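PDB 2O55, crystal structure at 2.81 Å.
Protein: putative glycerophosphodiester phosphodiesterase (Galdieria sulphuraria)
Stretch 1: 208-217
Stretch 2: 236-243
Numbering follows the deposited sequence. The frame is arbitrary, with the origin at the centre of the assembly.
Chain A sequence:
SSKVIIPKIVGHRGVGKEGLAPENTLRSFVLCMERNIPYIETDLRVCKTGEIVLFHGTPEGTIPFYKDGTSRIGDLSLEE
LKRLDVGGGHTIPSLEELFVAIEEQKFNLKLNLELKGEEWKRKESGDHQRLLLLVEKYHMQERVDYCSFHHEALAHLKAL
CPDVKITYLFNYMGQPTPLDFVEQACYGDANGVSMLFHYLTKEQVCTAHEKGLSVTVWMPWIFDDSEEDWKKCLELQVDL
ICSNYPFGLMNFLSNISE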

# COMPACT_ATOMS: atom_id res chain seq x y z
N ALA A 208 -13.48 -10.84 11.32
CA ALA A 208 -12.06 -10.86 11.02
C ALA A 208 -11.21 -11.11 12.28
O ALA A 208 -10.23 -11.84 12.23
CB ALA A 208 -11.66 -9.59 10.30
N HIS A 209 -11.60 -10.50 13.40
CA HIS A 209 -10.80 -10.60 14.61
C HIS A 209 -10.93 -11.94 15.29
O HIS A 209 -9.97 -12.40 15.92
CB HIS A 209 -11.10 -9.48 15.60
CG HIS A 209 -10.41 -8.21 15.28
ND1 HIS A 209 -10.90 -6.97 15.62
CD2 HIS A 209 -9.25 -7.97 14.61
CE1 HIS A 209 -10.07 -6.03 15.20
NE2 HIS A 209 -9.07 -6.61 14.57
N GLU A 210 -12.11 -12.55 15.15
CA GLU A 210 -12.38 -13.87 15.70
C GLU A 210 -11.53 -14.97 15.05
O GLU A 210 -11.22 -15.98 15.70
CB GLU A 210 -13.86 -14.19 15.62
CG GLU A 210 -14.58 -13.56 16.77
CD GLU A 210 -16.07 -13.37 16.52
OE1 GLU A 210 -16.87 -14.06 17.20
OE2 GLU A 210 -16.47 -12.53 15.67
N LYS A 211 -11.13 -14.75 13.79
CA LYS A 211 -10.15 -15.60 13.11
C LYS A 211 -8.73 -15.04 13.20
O LYS A 211 -7.84 -15.48 12.47
CB LYS A 211 -10.53 -15.81 11.64
CG LYS A 211 -11.91 -16.35 11.39
CD LYS A 211 -11.96 -17.83 11.50
CE LYS A 211 -13.38 -18.28 11.52
NZ LYS A 211 -13.43 -19.72 11.83
N GLY A 212 -8.49 -14.09 14.10
CA GLY A 212 -7.15 -13.60 14.35
C GLY A 212 -6.55 -12.96 13.12
O GLY A 212 -5.34 -12.98 12.98
N LEU A 213 -7.36 -12.40 12.23
CA LEU A 213 -6.84 -11.60 11.11
C LEU A 213 -6.84 -10.11 11.45
O LEU A 213 -7.72 -9.64 12.19
CB LEU A 213 -7.70 -11.79 9.86
CG LEU A 213 -7.91 -13.17 9.26
CD1 LEU A 213 -8.98 -13.07 8.21
CD2 LEU A 213 -6.64 -13.79 8.65
N SER A 214 -5.88 -9.35 10.91
CA SER A 214 -5.87 -7.91 11.17
C SER A 214 -6.75 -7.13 10.18
O SER A 214 -6.92 -7.53 9.03
CB SER A 214 -4.45 -7.36 11.18
OG SER A 214 -4.18 -6.60 10.03
N VAL A 215 -7.32 -6.01 10.63
CA VAL A 215 -8.16 -5.18 9.77
C VAL A 215 -7.60 -3.79 9.57
O VAL A 215 -7.16 -3.14 10.53
CB VAL A 215 -9.57 -5.04 10.30
CG1 VAL A 215 -10.35 -4.01 9.46
CG2 VAL A 215 -10.25 -6.39 10.29
N THR A 216 -7.62 -3.35 8.31
CA THR A 216 -7.05 -2.09 7.92
C THR A 216 -8.14 -1.31 7.19
O THR A 216 -8.74 -1.81 6.22
CB THR A 216 -5.85 -2.33 7.01
OG1 THR A 216 -4.89 -3.14 7.72
CG2 THR A 216 -5.23 -1.02 6.52
N VAL A 217 -8.44 -0.10 7.67
CA VAL A 217 -9.31 0.80 6.93
C VAL A 217 -8.52 1.48 5.81
O VAL A 217 -7.39 1.98 6.01
CB VAL A 217 -9.91 1.89 7.80
CG1 VAL A 217 -10.84 2.76 6.98
CG2 VAL A 217 -10.67 1.26 8.95
N LEU A 236 -15.11 1.31 15.37
CA LEU A 236 -14.94 0.04 14.66
C LEU A 236 -13.88 -0.88 15.26
O LEU A 236 -13.98 -2.09 15.14
CB LEU A 236 -14.54 0.31 13.22
CG LEU A 236 -15.63 0.83 12.31
CD1 LEU A 236 -14.99 1.29 11.01
CD2 LEU A 236 -16.65 -0.26 12.06
N GLN A 237 -12.85 -0.30 15.87
CA GLN A 237 -11.74 -1.05 16.47
C GLN A 237 -10.84 -1.74 15.43
O GLN A 237 -10.30 -2.82 15.68
CB GLN A 237 -12.25 -2.05 17.52
CG GLN A 237 -12.84 -1.46 18.81
CD GLN A 237 -11.95 -1.72 20.04
OE1 GLN A 237 -10.88 -1.11 20.19
NE2 GLN A 237 -12.41 -2.62 20.93
N VAL A 238 -10.67 -1.11 14.27
CA VAL A 238 -9.69 -1.53 13.26
C VAL A 238 -8.27 -1.49 13.82
O VAL A 238 -8.01 -0.79 14.80
CB VAL A 238 -9.75 -0.63 12.01
CG1 VAL A 238 -11.17 -0.61 11.48
CG2 VAL A 238 -9.30 0.80 12.33
N ASP A 239 -7.36 -2.22 13.17
CA ASP A 239 -5.95 -2.30 13.57
C ASP A 239 -5.08 -1.22 12.94
O ASP A 239 -4.14 -0.72 13.56
CB ASP A 239 -5.41 -3.68 13.25
CG ASP A 239 -6.20 -4.77 13.94
OD1 ASP A 239 -6.17 -4.84 15.20
OD2 ASP A 239 -6.88 -5.54 13.23
N LEU A 240 -5.38 -0.86 11.69
CA LEU A 240 -4.57 0.11 10.97
C LEU A 240 -5.51 1.00 10.18
O LEU A 240 -6.66 0.62 9.89
CB LEU A 240 -3.53 -0.56 10.07
CG LEU A 240 -2.49 -1.55 10.65
CD1 LEU A 240 -2.86 -3.03 10.51
CD2 LEU A 240 -1.17 -1.34 10.00
N ILE A 241 -5.04 2.20 9.87
CA ILE A 241 -5.80 3.12 9.04
C ILE A 241 -4.90 3.67 7.97
O ILE A 241 -3.90 4.33 8.27
CB ILE A 241 -6.35 4.29 9.83
CG1 ILE A 241 -7.26 3.76 10.95
CG2 ILE A 241 -7.06 5.26 8.86
CD1 ILE A 241 -7.85 4.79 11.82
N CYS A 242 -5.26 3.36 6.73
CA CYS A 242 -4.50 3.86 5.62
C CYS A 242 -5.11 5.22 5.29
O CYS A 242 -6.09 5.31 4.53
CB CYS A 242 -4.56 2.89 4.44
SG CYS A 242 -3.37 3.26 3.14
N SER A 243 -4.50 6.26 5.86
CA SER A 243 -5.02 7.63 5.87
C SER A 243 -4.42 8.52 4.80
O SER A 243 -3.25 8.39 4.46
CB SER A 243 -4.72 8.26 7.23
OG SER A 243 -5.21 9.59 7.31

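Each stretch leaves a helix, turns, and enters a strand, and the two strands, 214-217 and 240-243, run side by side in the same direction, their axes 23° apart. Thr-216 pairs with Leu-240 and Val-217 with Ile-241 in parallel register. As is usual in parallel sheets, the hydrogen bonds reach alternately to residues on each side of a paired position: Leu-240 N donates to Val-215 O (3.1 Å), Val-217 N to Leu-240 O (2.9 Å), and Cys-242 N to Val-217 O (2.6 Å). Val-215 O also accepts from Asp-239 N at 2.8 Å, so one carbonyl holds two successive amides where the second strand begins. Between these bonds, Thr-216 CA approaches Leu-240 O at 3.4 Å in a CA-H...O contact.

Before the strands, Gly-212 and Gln-237 both take positive phi as the chain turns out of its helix, a conformation that glycine accommodates readily.

Asp-239 is the polar centre of the contact. Its OD2 accepts two nearly linear hydrogen bonds, from Val-215 N at 2.7 Å and from His-209 NE2 at 2.8 Å. A carboxylate suits this place because one oxygen can serve both donors, tying the helix end and the first strand to the second stretch. The imidazole offers a nitrogen at its edge, near the ring plane, where an N-H points; His-209 CE1 also lies 3.3 Å from Gln-237 O.

Apolar chains fill the neighbouring space. Val-238 CG1 lies 3.2 Å from Val-217 CG2, a tight contact, and 4.0 Å from Val-215 CG1; compact, beta-branched valines suit both extended backbone and close packing. On the sheet face shared by Thr-216 and Leu-240, Leu-240 CD1 sits 3.5 Å from Thr-216 OG1 and 3.8 Å from Ser-214 OG, so the leucine methyl packs beside two small hydroxyl-bearing side chains.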